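PDB 6XJ9: agarase, which probably hydrolyses the beta-1,4-glycosidic bonds of agarose as a family GH50 agarase. Local coordinates for residues F480-A484 / Y598-V602; G503-E509 / M614-R619. One frame throughout, in Å; residues are numbered along the deposited sequence.

Contact 1 of 2, residues F480-A484 / Y598-V602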
loop_
_atom_site.group_PDB
_atom_site.type_symbol
_atom_site.label_atom_id
_atom_site.label_comp_id
_atom_site.label_asym_id
_atom_site.label_seq_id
_atom_site.Cartn_x
_atom_site.Cartn_y
_atom_site.Cartn_z
ATOM N N PHE A 480 20.033 -21.354 42.128
ATOM C CA PHE A 480 19.625 -21.055 40.759
ATOM C C PHE A 480 18.778 -22.210 40.231
ATOM O O PHE A 480 17.757 -21.997 39.590
ATOM C CB PHE A 480 20.793 -20.733 39.811
ATOM C CG PHE A 480 20.354 -20.575 38.369
ATOM C CD1 PHE A 480 19.676 -19.436 37.953
ATOM C CD2 PHE A 480 20.563 -21.585 37.432
ATOM C CE1 PHE A 480 19.253 -19.289 36.639
ATOM C CE2 PHE A 480 20.132 -21.442 36.120
ATOM C CZ PHE A 480 19.476 -20.294 35.722
ATOM N N THR A 481 19.198 -23.436 40.544
ATOM C CA THR A 481 18.467 -24.623 40.129
ATOM C C THR A 481 17.084 -24.661 40.776
ATOM O O THR A 481 16.105 -24.984 40.107
ATOM C CB THR A 481 19.307 -25.882 40.365
ATOM O OG1 THR A 481 20.424 -25.755 39.484
ATOM C CG2 THR A 481 18.543 -27.162 40.097
ATOM N N VAL A 482 17.005 -24.331 42.075
ATOM C CA VAL A 482 15.717 -24.245 42.753
ATOM C C VAL A 482 14.798 -23.296 41.975
ATOM O O VAL A 482 13.668 -23.652 41.655
ATOM C CB VAL A 482 15.863 -23.842 44.240
ATOM C CG1 VAL A 482 14.517 -23.644 44.924
ATOM C CG2 VAL A 482 16.715 -24.822 45.033
ATOM N N ARG A 483 15.300 -22.107 41.624
ATOM C CA ARG A 483 14.470 -21.067 41.025
ATOM C C ARG A 483 14.114 -21.410 39.578
ATOM O O ARG A 483 13.025 -21.069 39.111
ATOM C CB ARG A 483 15.141 -19.695 41.159
ATOM C CG ARG A 483 15.059 -19.090 42.557
ATOM C CD ARG A 483 13.795 -18.263 42.730
ATOM N NE ARG A 483 12.579 -19.013 43.015
ATOM C CZ ARG A 483 11.369 -18.758 42.508
ATOM N NH1 ARG A 483 11.193 -17.782 41.634
ATOM N NH2 ARG A 483 10.340 -19.508 42.862
ATOM N N ALA A 484 15.040 -22.061 38.864
ATOM C CA ALA A 484 14.767 -22.549 37.515
ATOM C C ALA A 484 13.596 -23.527 37.564
ATOM O O ALA A 484 12.621 -23.372 36.830
ATOM C CB ALA A 484 15.998 -23.213 36.939
ATOM N N TYR A 598 24.031 -23.133 32.493
ATOM C CA TYR A 598 22.766 -22.420 32.362
ATOM C C TYR A 598 21.749 -23.291 31.638
ATOM O O TYR A 598 20.642 -23.507 32.142
ATOM C CB TYR A 598 22.871 -21.074 31.632
ATOM C CG TYR A 598 21.520 -20.462 31.335
ATOM C CD1 TYR A 598 20.792 -19.841 32.340
ATOM C CD2 TYR A 598 20.946 -20.512 30.074
ATOM C CE1 TYR A 598 19.547 -19.283 32.106
ATOM C CE2 TYR A 598 19.698 -19.951 29.821
ATOM C CZ TYR A 598 18.999 -19.330 30.841
ATOM O OH TYR A 598 17.760 -18.779 30.637
ATOM N N PHE A 599 22.116 -23.741 30.430
ATOM C CA PHE A 599 21.176 -24.456 29.581
ATOM C C PHE A 599 20.848 -25.836 30.140
ATOM O O PHE A 599 19.745 -26.329 29.931
ATOM C CB PHE A 599 21.639 -24.461 28.122
ATOM C CG PHE A 599 21.449 -23.112 27.477
ATOM C CD1 PHE A 599 20.180 -22.687 27.102
ATOM C CD2 PHE A 599 22.524 -22.249 27.283
ATOM C CE1 PHE A 599 19.987 -21.432 26.541
ATOM C CE2 PHE A 599 22.329 -21.000 26.711
ATOM C CZ PHE A 599 21.063 -20.588 26.352
ATOM N N SER A 600 21.817 -26.447 30.833
ATOM C CA SER A 600 21.619 -27.758 31.423
ATOM C C SER A 600 20.551 -27.677 32.510
ATOM O O SER A 600 19.690 -28.549 32.592
ATOM C CB SER A 600 22.923 -28.275 31.972
ATOM O OG SER A 600 22.721 -29.532 32.587
ATOM N N VAL A 601 20.633 -26.621 33.338
ATOM C CA VAL A 601 19.688 -26.421 34.422
ATOM C C VAL A 601 18.300 -26.184 33.827
ATOM O O VAL A 601 17.322 -26.807 34.250
ATOM C CB VAL A 601 20.137 -25.291 35.377
ATOM C CG1 VAL A 601 19.012 -24.827 36.273
ATOM C CG2 VAL A 601 21.328 -25.728 36.225
ATOM N N VAL A 602 18.208 -25.315 32.817
ATOM C CA VAL A 602 16.880 -24.991 32.320
ATOM C C VAL A 602 16.298 -26.222 31.630
ATOM O O VAL A 602 15.142 -26.591 31.844
ATOM C CB VAL A 602 16.865 -23.729 31.440
ATOM C CG1 VAL A 602 15.471 -23.485 30.874
ATOM C CG2 VAL A 602 17.348 -22.505 32.218
#

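Contact 2 of 2, residues G503-E509 / M614-R619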
loop_
_atom_site.group_PDB
_atom_site.type_symbol
_atom_site.label_atom_id
_atom_site.label_comp_id
_atom_site.label_asym_id
_atom_site.label_seq_id
_atom_site.Cartn_x
_atom_site.Cartn_y
_atom_site.Cartn_z
ATOM N N GLY A 503 5.771 -24.571 22.391
ATOM C CA GLY A 503 7.018 -24.664 23.138
ATOM C C GLY A 503 7.138 -23.547 24.182
ATOM O O GLY A 503 6.228 -22.728 24.315
ATOM N N VAL A 504 8.265 -23.537 24.903
ATOM C CA VAL A 504 8.527 -22.611 25.999
ATOM C C VAL A 504 9.840 -21.862 25.748
ATOM O O VAL A 504 10.901 -22.455 25.587
ATOM C CB VAL A 504 8.557 -23.346 27.357
ATOM C CG1 VAL A 504 8.689 -22.388 28.533
ATOM C CG2 VAL A 504 7.329 -24.236 27.541
ATOM N N PHE A 505 9.751 -20.534 25.768
ATOM C CA PHE A 505 10.926 -19.687 25.861
ATOM C C PHE A 505 11.175 -19.415 27.340
ATOM O O PHE A 505 10.246 -19.098 28.079
ATOM C CB PHE A 505 10.682 -18.358 25.148
ATOM C CG PHE A 505 10.397 -18.406 23.669
ATOM C CD1 PHE A 505 11.411 -18.635 22.747
ATOM C CD2 PHE A 505 9.120 -18.128 23.190
ATOM C CE1 PHE A 505 11.135 -18.646 21.387
ATOM C CE2 PHE A 505 8.854 -18.106 21.831
ATOM C CZ PHE A 505 9.862 -18.360 20.926
ATOM N N ILE A 506 12.420 -19.604 27.787
ATOM C CA ILE A 506 12.770 -19.210 29.144
ATOM C C ILE A 506 13.797 -18.078 29.066
ATOM O O ILE A 506 14.844 -18.226 28.440
ATOM C CB ILE A 506 13.263 -20.417 29.975
ATOM C CG1 ILE A 506 12.189 -21.506 30.081
ATOM C CG2 ILE A 506 13.731 -19.966 31.357
ATOM C CD1 ILE A 506 11.043 -21.162 31.020
ATOM N N ASP A 507 13.466 -16.943 29.699
ATOM C CA ASP A 507 14.287 -15.732 29.723
ATOM C C ASP A 507 14.307 -15.080 28.339
ATOM O O ASP A 507 13.699 -15.586 27.395
ATOM C CB ASP A 507 15.679 -15.978 30.331
ATOM C CG ASP A 507 15.654 -16.326 31.813
ATOM O OD1 ASP A 507 16.538 -17.074 32.274
ATOM O OD2 ASP A 507 14.737 -15.870 32.494
ATOM N N ASN A 508 15.026 -13.954 28.215
ATOM C CA ASN A 508 15.021 -13.191 26.976
ATOM C C ASN A 508 16.211 -12.245 26.999
ATOM O O ASN A 508 16.346 -11.453 27.926
ATOM C CB ASN A 508 13.683 -12.454 26.770
ATOM C CG ASN A 508 13.664 -11.491 25.602
ATOM O OD1 ASN A 508 13.530 -11.902 24.447
ATOM N ND2 ASN A 508 13.781 -10.198 25.884
ATOM N N GLU A 509 17.070 -12.342 25.977
ATOM C CA GLU A 509 18.169 -11.405 25.784
ATOM C C GLU A 509 18.953 -11.189 27.081
ATOM O O GLU A 509 19.215 -10.056 27.479
ATOM C CB GLU A 509 17.677 -10.075 25.200
ATOM C CG GLU A 509 16.922 -10.216 23.890
ATOM C CD GLU A 509 16.663 -8.902 23.170
ATOM O OE1 GLU A 509 16.856 -7.829 23.803
ATOM O OE2 GLU A 509 16.289 -8.951 21.975
ATOM N N MET A 614 8.553 -28.627 23.583
ATOM C CA MET A 614 9.862 -28.182 23.129
ATOM C C MET A 614 10.356 -27.041 24.009
ATOM O O MET A 614 9.582 -26.170 24.399
ATOM C CB MET A 614 9.807 -27.694 21.681
ATOM C CG MET A 614 9.616 -28.825 20.690
ATOM S SD MET A 614 9.765 -28.205 19.009
ATOM C CE MET A 614 8.311 -27.165 18.879
ATOM N N TYR A 615 11.666 -27.062 24.281
ATOM C CA TYR A 615 12.371 -25.985 24.954
ATOM C C TYR A 615 13.078 -25.156 23.886
ATOM O O TYR A 615 13.879 -25.694 23.126
ATOM C CB TYR A 615 13.333 -26.583 25.985
ATOM C CG TYR A 615 14.334 -25.618 26.566
ATOM C CD1 TYR A 615 13.985 -24.308 26.849
ATOM C CD2 TYR A 615 15.623 -26.038 26.871
ATOM C CE1 TYR A 615 14.895 -23.424 27.403
ATOM C CE2 TYR A 615 16.545 -25.170 27.426
ATOM C CZ TYR A 615 16.179 -23.862 27.690
ATOM O OH TYR A 615 17.088 -22.995 28.225
ATOM N N LEU A 616 12.762 -23.856 23.838
ATOM C CA LEU A 616 13.065 -23.008 22.697
ATOM C C LEU A 616 14.192 -22.033 23.017
ATOM O O LEU A 616 14.395 -21.067 22.274
ATOM C CB LEU A 616 11.805 -22.222 22.318
ATOM C CG LEU A 616 10.581 -23.075 22.003
ATOM C CD1 LEU A 616 9.357 -22.178 21.863
ATOM C CD2 LEU A 616 10.807 -23.883 20.725
ATOM N N GLY A 617 14.911 -22.277 24.119
ATOM C CA GLY A 617 16.078 -21.461 24.423
ATOM C C GLY A 617 15.716 -20.126 25.060
ATOM O O GLY A 617 14.682 -20.014 25.715
ATOM N N ALA A 618 16.581 -19.117 24.848
ATOM C CA ALA A 618 16.606 -17.923 25.684
ATOM C C ALA A 618 16.672 -16.633 24.863
ATOM O O ALA A 618 16.963 -15.578 25.418
ATOM C CB ALA A 618 17.760 -18.008 26.659
ATOM N N ARG A 619 16.401 -16.730 23.563
ATOM C CA ARG A 619 16.141 -15.597 22.684
ATOM C C ARG A 619 17.355 -14.664 22.656
ATOM O O ARG A 619 17.325 -13.554 23.204
ATOM C CB ARG A 619 14.851 -14.871 23.100
ATOM C CG ARG A 619 13.615 -15.753 23.212
ATOM C CD ARG A 619 12.532 -15.116 24.079
ATOM N NE ARG A 619 11.922 -13.957 23.442
ATOM C CZ ARG A 619 11.098 -14.021 22.405
ATOM N NH1 ARG A 619 10.785 -15.201 21.867
ATOM N NH2 ARG A 619 10.586 -12.904 21.917
HETATM O O HOH W 1 16.426 -20.512 28.630
#

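Contact 1 of 2, residues F480-A484 / Y598-V602
The rings of F480 and Y598 meet rim to rim, and neither lies over the face of the other. Their centroids are 6.0 Å apart and their planes are turned by 37°. The touch itself is narrow, with F480 CZ 3.7 Å from Y598 CD1. One face of the Y598 ring carries its helix neighbour V602, whose CG2 sits toward the rim, 3.8 Å above the plane. The Y598 rim points at the face of F599, with Y598 CD2 over the centre of that ring. Outside the two segments, F459 packs edge-to-face with F480, and F512 does the same with Y598.

V601 is the central residue of the contact. Its CG1 is anti to the backbone N (chi1 165°) and reaches in between F480 and A484. There F480 CE2 is 3.6 Å from V601 CG1. A484 CB comes to 3.5 Å from the same methyl, a tight carbon pair. The other branch, V601 CG2, faces the partly exposed T481, with OG1 of T481 at 3.4 Å from it. The same hydroxyl oxygen also touches CG1, a little less closely.

The segments belong to helices 478-495 and 584-609, consistent with the outer layer of a (beta/alpha)8 barrel. Their local axes approach to 10.0 Å and cross at -45°, with the chains running broadly the same way. The A484 methyl lets the valine come close at this crossing, in a snug fit. No hydrogen bond or salt bridge joins the two segments, so the chemistry is almost wholly apolar. The pairing of these helices therefore probably depends on close fit and burial of apolar surface.

Contact 2 of 2, residues G503-E509 / M614-R619
F505 is held between R619 on one face of its ring and L616 on the other. The guanidinium stands steeply on the ring, with the two planes 75° apart, and NH1 points down at the ring centre. R619 CZ is 4.5 Å from the F505 centroid, a cation-pi contact. On the opposite face, L616 CD1 makes a CH-pi contact 3.9 Å from the F505 centroid.

The arginine chain bends at chi3 (70°), which brings NE round to N508. R619 NE gives a hydrogen bond of 2.8 Å to N508 OD1, with a bent N-H...O angle of 145°. The amide oxygen also accepts from N643, and R619 NH2 forms a salt bridge with E668. A leucine in place of R619 would probably leave E668 without its charged partner and one face of the F505 ring without its cation.

The backbones pair in parallel. V504 bonds through N to M614 O and through O to L616 N. The pairing continues past the short strand, where I506 N bonds to G617 O at 3.1 Å. Further on, E509 N has two acceptors, R619 O at 3.0 Å and the longer A618 O. Water 1 lies in the plane of the Y615 ring and links Y615 OH (2.6 Å) to I506 O (2.8 Å).

N508 and E509 follow the end of strand 501-506. This is consistent with the Asn-Glu pair that clan GH-A enzymes carry after a barrel strand. E509 OE2 bonds to N643. Two bonds grip N508 OD1, from R619 NE and N643 ND2, and fix the amide. R619, tied to both N508 and E668, probably keeps the loops at the strand ends in place.

How the contacts relate
The centres of the two contacts lie 13 Å apart. Their segments alternate along the chain. Helix 478-495 of contact 1 leads into strand 501-506 of contact 2, and helix 584-609 leads into strand 614-615. Two neighbouring helices therefore cover two neighbouring parallel strands, as in the (beta/alpha)8 barrel of GH50 enzymes. Strand 449-453 lies on the other side of 501-506. The layers touch directly. Y598 OH is 2.7 Å from D507 OD1, a probable hydrogen bond, while F599 and V602 pack on Y615. Contact 1 thus joins the helices of the outer layer, and contact 2 joins the strands inside them and the polar loops that follow the strands.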